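Local coordinates for ADP-ribosylation factor-binding protein GGA2 (Saccharomyces cerevisiae, PDB 3MNM) that may help regulate membrane traffic through the trans-Golgi network and is represented here by its GAE domain, which recognises the accessory proteins Ent3 and Ent5, at residues P46-V51 with N104-S109. Sequence-based numbering, arbitrary orientation.
Sequences PISNLV and NYSVNS
Ser-48 and Ser-106 form a hydrogen-bonded antiparallel pair, with Ser-106 N giving Ser-48 O a nearly straight bond (2.8 Å, 172° at the hydrogen) and Ser-48 N returning one to Ser-106 O. A second such pair joins Val-51 to Asn-104, where Val-51 N meets Asn-104 O at 2.8 Å. Between the pairs the register slips by one residue, a beta bulge at Asn-49, whose positive phi (55°) turns the chain a corner.

The bulge residue itself makes a side-chain bond: Asn-49 ND2 donates to Ser-106 OG at 2.9 Å, somewhat bent and tilted from the amide plane. Ser-106 OG is also hydrogen-bonded to Gln-111 of the adjoining strand 110-117. Water bridges the two ends of the contact, one molecule joining Pro-46 O to Asn-108 N and another Val-51 O to Asn-104 OD1; Asn-104 ND2 is bonded to Glu-113.

On the buried face, the Tyr-105 ring lies obliquely against Ile-47, whose CG2 is 3.7 Å from Tyr-105 CD2 and whose CD1 approaches CE2. Ile-47 CG1 lies 4.2 Å from Val-107 CG2. Leu-50 CB packs on Tyr-105 CB at 4.0 Å, and the phenol OH binds Glu-114. Leu-19 of strand 19-27 touches both Ile-47 and Tyr-105. An alanine at Ile-47 would probably open a gap beside the Tyr-105 ring and leave Val-107 CG2 without the CG1 of Ile-47.

Backbone bonds thus hold both sides of the bulge in this Ig-like beta sandwich, one face being apolar while on the other the Ser-106 hydroxyl is gripped by Asn-49 and Gln-111.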
loop_
_atom_site.group_PDB
_atom_site.type_symbol
_atom_site.label_atom_id
_atom_site.label_comp_id
_atom_site.label_asym_id
_atom_site.label_seq_id
_atom_site.Cartn_x
_atom_site.Cartn_y
_atom_site.Cartn_z
ATOM N N PRO A 46 -6.221 1.094 18.265
ATOM C CA PRO A 46 -5.678 0.138 17.291
ATOM C C PRO A 46 -6.515 0.003 16.037
ATOM O O PRO A 46 -7.730 0.142 16.071
ATOM C CB PRO A 46 -5.701 -1.204 18.036
ATOM C CG PRO A 46 -6.190 -0.917 19.413
ATOM C CD PRO A 46 -6.802 0.437 19.450
ATOM N N ILE A 47 -5.833 -0.288 14.941
ATOM C CA ILE A 47 -6.491 -0.645 13.689
ATOM C C ILE A 47 -6.448 -2.162 13.549
ATOM O O ILE A 47 -5.409 -2.769 13.753
ATOM C CB ILE A 47 -5.792 0.005 12.490
ATOM C CG1 ILE A 47 -6.135 1.496 12.445
ATOM C CG2 ILE A 47 -6.215 -0.679 11.173
ATOM C CD1 ILE A 47 -5.480 2.257 11.279
ATOM N N SER A 48 -7.577 -2.766 13.204
ATOM C CA SER A 48 -7.616 -4.223 13.055
ATOM C C SER A 48 -8.294 -4.609 11.748
ATOM O O SER A 48 -8.835 -3.751 11.054
ATOM C CB SER A 48 -8.359 -4.854 14.237
ATOM O OG SER A 48 -9.675 -4.355 14.343
ATOM N N ASN A 49 -8.262 -5.902 11.435
ATOM C CA ASN A 49 -8.942 -6.429 10.267
ATOM C C ASN A 49 -8.529 -5.705 8.982
ATOM O O ASN A 49 -9.345 -5.558 8.090
ATOM C CB ASN A 49 -10.459 -6.315 10.452
ATOM C CG ASN A 49 -10.948 -7.051 11.693
ATOM O OD1 ASN A 49 -10.323 -8.009 12.138
ATOM N ND2 ASN A 49 -12.076 -6.616 12.235
ATOM N N LEU A 50 -7.267 -5.286 8.882
ATOM C CA LEU A 50 -6.860 -4.477 7.719
ATOM C C LEU A 50 -6.657 -5.357 6.485
ATOM O O LEU A 50 -5.848 -6.294 6.483
ATOM C CB LEU A 50 -5.595 -3.640 8.031
ATOM C CG LEU A 50 -5.296 -2.591 6.930
ATOM C CD1 LEU A 50 -4.723 -1.329 7.592
ATOM C CD2 LEU A 50 -4.338 -3.184 5.909
ATOM N N VAL A 51 -7.393 -5.028 5.421
ATOM C CA VAL A 51 -7.373 -5.781 4.178
ATOM C C VAL A 51 -7.034 -4.800 3.059
ATOM O O VAL A 51 -7.774 -3.850 2.833
ATOM C CB VAL A 51 -8.756 -6.415 3.923
ATOM C CG1 VAL A 51 -8.790 -7.124 2.583
ATOM C CG2 VAL A 51 -9.092 -7.416 5.049
ATOM N N ASN A 104 -9.706 -1.741 3.632
ATOM C CA ASN A 104 -10.823 -1.840 4.568
ATOM C C ASN A 104 -10.217 -2.218 5.902
ATOM O O ASN A 104 -9.306 -3.039 5.944
ATOM C CB ASN A 104 -11.794 -2.950 4.141
ATOM C CG ASN A 104 -12.602 -2.576 2.928
ATOM O OD1 ASN A 104 -12.125 -2.705 1.804
ATOM N ND2 ASN A 104 -13.826 -2.087 3.144
ATOM N N TYR A 105 -10.692 -1.605 6.976
ATOM C CA TYR A 105 -10.163 -1.912 8.298
ATOM C C TYR A 105 -11.153 -1.483 9.365
ATOM O O TYR A 105 -12.141 -0.796 9.081
ATOM C CB TYR A 105 -8.802 -1.230 8.513
ATOM C CG TYR A 105 -8.837 0.280 8.403
ATOM C CD1 TYR A 105 -8.640 0.907 7.173
ATOM C CD2 TYR A 105 -9.056 1.079 9.523
ATOM C CE1 TYR A 105 -8.673 2.288 7.058
ATOM C CE2 TYR A 105 -9.082 2.469 9.417
ATOM C CZ TYR A 105 -8.889 3.063 8.182
ATOM O OH TYR A 105 -8.928 4.438 8.069
ATOM N N SER A 106 -10.892 -1.893 10.604
ATOM C CA SER A 106 -11.717 -1.503 11.743
ATOM C C SER A 106 -10.933 -0.564 12.658
ATOM O O SER A 106 -9.742 -0.786 12.895
ATOM C CB SER A 106 -12.116 -2.752 12.546
ATOM O OG SER A 106 -12.573 -3.798 11.708
ATOM N N VAL A 107 -11.594 0.461 13.187
ATOM C CA VAL A 107 -10.980 1.351 14.175
ATOM C C VAL A 107 -12.096 1.984 15.014
ATOM O O VAL A 107 -13.158 2.318 14.492
ATOM C CB VAL A 107 -10.082 2.436 13.517
ATOM C CG1 VAL A 107 -10.917 3.393 12.670
ATOM C CG2 VAL A 107 -9.297 3.208 14.574
ATOM N N ASN A 108 -11.874 2.110 16.321
ATOM C CA ASN A 108 -12.916 2.644 17.214
ATOM C C ASN A 108 -14.261 1.898 17.134
ATOM O O ASN A 108 -15.326 2.506 17.247
ATOM C CB ASN A 108 -13.152 4.132 16.927
ATOM C CG ASN A 108 -11.892 4.967 17.058
ATOM O OD1 ASN A 108 -11.201 4.914 18.075
ATOM N ND2 ASN A 108 -11.598 5.762 16.033
ATOM N N SER A 109 -14.213 0.586 16.936
ATOM C CA SER A 109 -15.421 -0.217 16.722
ATOM C C SER A 109 -16.340 0.295 15.603
ATOM O O SER A 109 -17.563 0.148 15.673
ATOM C CB SER A 109 -16.208 -0.399 18.029
ATOM O OG SER A 109 -15.495 -1.222 18.940
HETATM O O HOH W 1 -9.561 -2.071 16.066
HETATM O O HOH W 2 -9.766 0.924 17.777
HETATM O O HOH W 3 -10.011 -4.159 0.751
#